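Local coordinates for high-affinity zinc uptake system protein znuA (Streptococcus suis, PDB 3MFQ), which probably serves as the metal-capturing, substrate-binding component of an ABC-type uptake system, holding a zinc ion in the cleft between its two lobes, at residues A[40-45]-A[190-195]; A[102-107]-A[168-173]. All blocks are in the same frame, centred on the assembly; numbering follows the deposited sequence.

Contact 1 of 2, residues A[40-45]-A[190-195]. With ZN (zinc ion), chain D.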
loop_
_atom_site.group_PDB
_atom_site.type_symbol
_atom_site.label_atom_id
_atom_site.label_comp_id
_atom_site.label_asym_id
_atom_site.label_seq_id
_atom_site.Cartn_x
_atom_site.Cartn_y
_atom_site.Cartn_z
ATOM N N PRO A 40 4.516 -1.238 -8.584
ATOM C CA PRO A 40 4.042 -0.118 -9.403
ATOM C C PRO A 40 5.076 0.998 -9.517
ATOM O O PRO A 40 5.085 1.707 -10.520
ATOM C CB PRO A 40 2.809 0.375 -8.638
ATOM C CG PRO A 40 2.348 -0.816 -7.867
ATOM C CD PRO A 40 3.602 -1.532 -7.470
ATOM N N HIS A 41 5.932 1.148 -8.512
ATOM C CA HIS A 41 6.971 2.170 -8.548
ATOM C C HIS A 41 7.835 2.028 -9.793
ATOM O O HIS A 41 8.334 3.016 -10.330
ATOM C CB HIS A 41 7.868 2.083 -7.312
ATOM C CG HIS A 41 7.230 2.586 -6.056
ATOM N ND1 HIS A 41 6.914 3.913 -5.865
ATOM C CD2 HIS A 41 6.876 1.946 -4.918
ATOM C CE1 HIS A 41 6.376 4.067 -4.668
ATOM N NE2 HIS A 41 6.343 2.887 -4.072
ATOM N N LEU A 42 8.009 0.791 -10.246
ATOM C CA LEU A 42 8.947 0.493 -11.323
ATOM C C LEU A 42 8.256 0.051 -12.607
ATOM O O LEU A 42 8.853 0.083 -13.682
ATOM C CB LEU A 42 9.922 -0.598 -10.878
ATOM C CG LEU A 42 10.555 -0.409 -9.503
ATOM C CD1 LEU A 42 11.449 -1.590 -9.164
ATOM C CD2 LEU A 42 11.332 0.895 -9.449
ATOM N N TYR A 43 7.000 -0.368 -12.490
ATOM C CA TYR A 43 6.277 -0.907 -13.635
ATOM C C TYR A 43 6.353 0.031 -14.830
ATOM O O TYR A 43 6.098 1.229 -14.711
ATOM C CB TYR A 43 4.818 -1.181 -13.273
ATOM C CG TYR A 43 4.126 -2.136 -14.217
ATOM C CD1 TYR A 43 4.136 -3.505 -13.981
ATOM C CD2 TYR A 43 3.461 -1.673 -15.345
ATOM C CE1 TYR A 43 3.503 -4.387 -14.839
ATOM C CE2 TYR A 43 2.825 -2.547 -16.209
ATOM C CZ TYR A 43 2.850 -3.903 -15.951
ATOM O OH TYR A 43 2.219 -4.778 -16.806
ATOM N N VAL A 44 6.719 -0.519 -15.982
ATOM C CA VAL A 44 6.767 0.257 -17.213
ATOM C C VAL A 44 5.673 -0.197 -18.170
ATOM O O VAL A 44 5.639 -1.352 -18.588
ATOM C CB VAL A 44 8.133 0.142 -17.907
ATOM C CG1 VAL A 44 8.135 0.950 -19.194
ATOM C CG2 VAL A 44 9.238 0.610 -16.975
ATOM N N ALA A 45 4.779 0.723 -18.507
ATOM C CA ALA A 45 3.666 0.423 -19.394
ATOM C C ALA A 45 4.149 -0.111 -20.737
ATOM O O ALA A 45 4.889 0.565 -21.453
ATOM C CB ALA A 45 2.812 1.662 -19.593
ATOM N N VAL A 190 10.587 7.027 -0.036
ATOM C CA VAL A 190 9.178 6.764 -0.290
ATOM C C VAL A 190 8.982 5.897 -1.532
ATOM O O VAL A 190 8.132 5.007 -1.554
ATOM C CB VAL A 190 8.392 8.078 -0.430
ATOM C CG1 VAL A 190 7.606 8.100 -1.728
ATOM C CG2 VAL A 190 7.476 8.271 0.763
ATOM N N SER A 191 9.774 6.163 -2.565
ATOM C CA SER A 191 9.743 5.349 -3.772
ATOM C C SER A 191 10.771 4.237 -3.663
ATOM O O SER A 191 11.713 4.331 -2.880
ATOM C CB SER A 191 10.029 6.202 -5.007
ATOM O OG SER A 191 10.074 5.406 -6.177
ATOM N N THR A 192 10.585 3.181 -4.444
ATOM C CA THR A 192 11.532 2.078 -4.449
ATOM C C THR A 192 12.469 2.219 -5.637
ATOM O O THR A 192 13.310 1.356 -5.881
ATOM C CB THR A 192 10.820 0.720 -4.547
ATOM O OG1 THR A 192 10.303 0.550 -5.871
ATOM C CG2 THR A 192 9.683 0.638 -3.541
ATOM N N ASP A 193 12.314 3.314 -6.373
ATOM C CA ASP A 193 13.124 3.557 -7.560
ATOM C C ASP A 193 14.378 4.353 -7.216
ATOM O O ASP A 193 14.514 5.513 -7.600
ATOM C CB ASP A 193 12.304 4.295 -8.620
ATOM C CG ASP A 193 12.992 4.328 -9.972
ATOM O OD1 ASP A 193 14.076 3.721 -10.105
ATOM O OD2 ASP A 193 12.446 4.959 -10.902
ATOM N N SER A 194 15.289 3.721 -6.483
ATOM C CA SER A 194 16.568 4.330 -6.137
ATOM C C SER A 194 17.470 3.306 -5.467
ATOM O O SER A 194 16.994 2.317 -4.912
ATOM C CB SER A 194 16.367 5.528 -5.204
ATOM O OG SER A 194 16.317 5.106 -3.850
ATOM N N GLU A 195 18.773 3.548 -5.522
ATOM C CA GLU A 195 19.737 2.655 -4.895
ATOM C C GLU A 195 19.667 2.761 -3.376
ATOM O O GLU A 195 19.512 3.852 -2.827
ATOM C CB GLU A 195 21.156 2.958 -5.381
ATOM C CG GLU A 195 21.550 4.429 -5.303
ATOM C CD GLU A 195 21.229 5.197 -6.575
ATOM O OE1 GLU A 195 22.109 5.276 -7.458
ATOM O OE2 GLU A 195 20.102 5.724 -6.693
HETATM ZN ZN ZN D . 6.152 1.671 -1.930
#
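His41 and Thr192 mark the closest backbone approach of two irregular loops, 40-45 and 190-195, with CA atoms 6.1 Å apart, and the loops meet through side chains packed on side chains and on backbone. The imidazole of His41 is the central element. With CG anti to its own carbonyl carbon (chi1 -74°), the ring lies alongside residues 190-192 and points NE2 of His41 at the zinc ion, 2.5 Å away. One ring face lies against the 191-192 backbone: Ser191 CA sits 4.0 Å from the centroid of the His41 ring, a CH-pi contact 25° off the normal, and Thr192 N lies over the same face toward the rim. Thr192 crosses the histidine side chain at about a right angle. Its CG2 touches His41 CD2 at 3.4 Å, while its OG1 packs on His41 CB and is hydrogen-bonded to Asp39, which also receives the backbone N of His41. Farther out, Leu42 CD2 rests on Asp193 CB at 3.6 Å, and the Asp193 carboxylate forms a salt bridge with Lys69. An ST turn shapes the 190-195 loop, Asp193 N donating to Ser191 OG over 3.1 Å. Phe66 meets the His41 ring edge-to-face. The 40-45 loop leads from strand 29-32 into helix 47-55, and the other follows strand 183-185 ahead of helix 198-211, consistent with a place at the outer side of the metal cleft.

Contact 2 of 2, residues A[102-107]-A[168-173]. With ZN (zinc ion), chain D.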
loop_
_atom_site.group_PDB
_atom_site.type_symbol
_atom_site.label_atom_id
_atom_site.label_comp_id
_atom_site.label_asym_id
_atom_site.label_seq_id
_atom_site.Cartn_x
_atom_site.Cartn_y
_atom_site.Cartn_z
ATOM N N ASP A 102 4.043 11.281 -0.369
ATOM C CA ASP A 102 4.045 9.857 -0.057
ATOM C C ASP A 102 2.766 9.217 -0.597
ATOM O O ASP A 102 1.665 9.566 -0.175
ATOM C CB ASP A 102 4.161 9.646 1.456
ATOM C CG ASP A 102 4.264 8.182 1.841
ATOM O OD1 ASP A 102 3.954 7.317 0.998
ATOM O OD2 ASP A 102 4.655 7.893 2.994
ATOM N N PRO A 103 2.914 8.274 -1.539
ATOM C CA PRO A 103 1.780 7.667 -2.247
ATOM C C PRO A 103 1.031 6.608 -1.439
ATOM O O PRO A 103 -0.095 6.264 -1.796
ATOM C CB PRO A 103 2.445 7.014 -3.460
ATOM C CG PRO A 103 3.822 6.688 -2.999
ATOM C CD PRO A 103 4.209 7.771 -2.030
ATOM N N HIS A 104 1.642 6.105 -0.372
ATOM C CA HIS A 104 1.075 4.991 0.381
ATOM C C HIS A 104 -0.071 5.419 1.292
ATOM O O HIS A 104 -0.030 5.188 2.497
ATOM C CB HIS A 104 2.163 4.308 1.208
ATOM C CG HIS A 104 3.397 3.983 0.425
ATOM N ND1 HIS A 104 4.501 4.805 0.403
ATOM C CD2 HIS A 104 3.696 2.929 -0.367
ATOM C CE1 HIS A 104 5.432 4.270 -0.366
ATOM N NE2 HIS A 104 4.967 3.129 -0.847
ATOM N N PHE A 105 -1.099 6.020 0.704
ATOM C CA PHE A 105 -2.220 6.570 1.461
ATOM C C PHE A 105 -3.193 5.510 1.977
ATOM O O PHE A 105 -3.975 5.773 2.889
ATOM C CB PHE A 105 -2.995 7.545 0.580
ATOM C CG PHE A 105 -3.684 6.885 -0.574
ATOM C CD1 PHE A 105 -3.043 6.744 -1.791
ATOM C CD2 PHE A 105 -4.966 6.384 -0.436
ATOM C CE1 PHE A 105 -3.674 6.125 -2.853
ATOM C CE2 PHE A 105 -5.602 5.765 -1.493
ATOM C CZ PHE A 105 -4.955 5.635 -2.704
ATOM N N TRP A 106 -3.156 4.322 1.383
ATOM C CA TRP A 106 -4.175 3.304 1.649
ATOM C C TRP A 106 -4.137 2.707 3.058
ATOM O O TRP A 106 -5.101 2.075 3.489
ATOM C CB TRP A 106 -4.123 2.192 0.593
ATOM C CG TRP A 106 -2.754 1.654 0.357
ATOM C CD1 TRP A 106 -2.149 0.632 1.025
ATOM C CD2 TRP A 106 -1.815 2.109 -0.619
ATOM N NE1 TRP A 106 -0.887 0.422 0.526
ATOM C CE2 TRP A 106 -0.658 1.317 -0.485
ATOM C CE3 TRP A 106 -1.838 3.109 -1.593
ATOM C CZ2 TRP A 106 0.464 1.494 -1.289
ATOM C CZ3 TRP A 106 -0.724 3.282 -2.389
ATOM C CH2 TRP A 106 0.412 2.479 -2.232
ATOM N N PHE A 107 -3.033 2.906 3.774
ATOM C CA PHE A 107 -2.938 2.429 5.151
ATOM C C PHE A 107 -3.597 3.403 6.125
ATOM O O PHE A 107 -3.796 3.087 7.296
ATOM C CB PHE A 107 -1.483 2.161 5.542
ATOM C CG PHE A 107 -0.871 0.990 4.830
ATOM C CD1 PHE A 107 -1.373 -0.288 5.012
ATOM C CD2 PHE A 107 0.211 1.165 3.985
ATOM C CE1 PHE A 107 -0.811 -1.370 4.357
ATOM C CE2 PHE A 107 0.778 0.085 3.328
ATOM C CZ PHE A 107 0.266 -1.182 3.516
ATOM N N THR A 168 10.922 -1.424 7.983
ATOM C CA THR A 168 10.551 -1.996 6.701
ATOM C C THR A 168 11.579 -1.615 5.642
ATOM O O THR A 168 12.342 -0.671 5.834
ATOM C CB THR A 168 9.159 -1.511 6.270
ATOM O OG1 THR A 168 9.183 -0.090 6.087
ATOM C CG2 THR A 168 8.128 -1.859 7.329
ATOM N N PRO A 169 11.607 -2.358 4.525
ATOM C CA PRO A 169 12.545 -2.133 3.417
ATOM C C PRO A 169 12.490 -0.717 2.844
ATOM O O PRO A 169 13.527 -0.190 2.442
ATOM C CB PRO A 169 12.088 -3.144 2.368
ATOM C CG PRO A 169 11.475 -4.237 3.158
ATOM C CD PRO A 169 10.792 -3.567 4.311
ATOM N N HIS A 170 11.308 -0.112 2.797
ATOM C CA HIS A 170 11.202 1.276 2.357
ATOM C C HIS A 170 10.037 2.013 3.010
ATOM O O HIS A 170 9.145 1.399 3.594
ATOM C CB HIS A 170 11.139 1.375 0.829
ATOM C CG HIS A 170 9.799 1.049 0.249
ATOM N ND1 HIS A 170 9.308 -0.237 0.181
ATOM C CD2 HIS A 170 8.856 1.841 -0.314
ATOM C CE1 HIS A 170 8.115 -0.222 -0.387
ATOM N NE2 HIS A 170 7.818 1.027 -0.697
ATOM N N ASP A 171 10.061 3.337 2.909
ATOM C CA ASP A 171 9.088 4.185 3.583
ATOM C C ASP A 171 7.703 4.054 2.960
ATOM O O ASP A 171 7.360 4.788 2.036
ATOM C CB ASP A 171 9.548 5.641 3.528
ATOM C CG ASP A 171 9.166 6.417 4.766
ATOM O OD1 ASP A 171 8.291 5.939 5.520
ATOM O OD2 ASP A 171 9.744 7.502 4.986
ATOM N N ALA A 172 6.906 3.125 3.474
ATOM C CA ALA A 172 5.599 2.850 2.889
ATOM C C ALA A 172 4.494 2.779 3.936
ATOM O O ALA A 172 3.345 2.485 3.609
ATOM C CB ALA A 172 5.644 1.564 2.080
ATOM N N PHE A 173 4.841 3.046 5.190
ATOM C CA PHE A 173 3.880 2.934 6.279
ATOM C C PHE A 173 3.769 4.218 7.093
ATOM O O PHE A 173 3.378 4.186 8.260
ATOM C CB PHE A 173 4.247 1.769 7.196
ATOM C CG PHE A 173 4.247 0.432 6.509
ATOM C CD1 PHE A 173 5.406 -0.068 5.939
ATOM C CD2 PHE A 173 3.090 -0.327 6.433
ATOM C CE1 PHE A 173 5.411 -1.298 5.306
ATOM C CE2 PHE A 173 3.090 -1.558 5.803
ATOM C CZ PHE A 173 4.250 -2.043 5.238
HETATM ZN ZN ZN D . 6.152 1.671 -1.930
HETATM O O HOH W 1 1.766 4.503 4.347
#
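Over one face of the His104 imidazole lies Ala172, its CA 3.4 Å from the centroid of the His104 ring and close to the normal in a CH-pi contact, its CB touching His104 NE2 at 3.4 Å. Pro103 CG covers the rim of the opposite face. The ring is thus sandwiched, and Asp102 fixes its rotation. With CG anti to its backbone N (chi1 -176°), Asp102 accepts a bent hydrogen bond from His104 ND1 to OD1 over 2.6 Å, met on the syn side of the carboxylate, the oxygen tilted from the imidazole plane. The same OD1 takes the backbone N of His104 from above the carboxylate plane, closing an Asx turn, while Asp102 OD2 is hydrogen-bonded to Asn174. Such a second-shell carboxylate would be expected to strengthen His104 NE2, which binds the zinc ion at 2.2 Å. In His170, CG between backbone N and carbonyl carbon (chi1 78°) turns the ring toward the metal, which His170 NE2 binds at 2.2 Å; His170 ND1 is hydrogen-bonded to Glu219. Farther from the zinc ion, Phe107 and Phe173 form an offset stack, centroids 4.9 Å apart and planes inclined by 29°; the indole of Trp106 covers the other face of Phe107. One water donates to both His104 O and Ala172 O. Residues 102-107 precede helix 109-123, and Phe173 directly precedes helix 174-179; helix 266-281 packs on Phe107, and strand 183-185 on Phe173.

The two contacts share one zinc ion, contact 1 supplying His41 and contact 2 His104 and His170, with Asp254 completing the protein ligands. Contact 2 is nested along the chain inside the loop closed by contact 1. Their centres are about 13 Å apart, yet they touch directly: Val190 packs on Asp102, Pro103 and His104, and Thr192 on His170. Contact 1 lies near the surface, where one buried histidine is lined by partly exposed Val190, Ser191 and Thr192, with exposed Leu42 and Asp193 farther out. Contact 2, buried near the chain centre, sets an offset phenylalanine pair and a bridging water against that mixed polar and aliphatic packing. All four segments lie in connections between regular elements, so these histidine ligands come from loops.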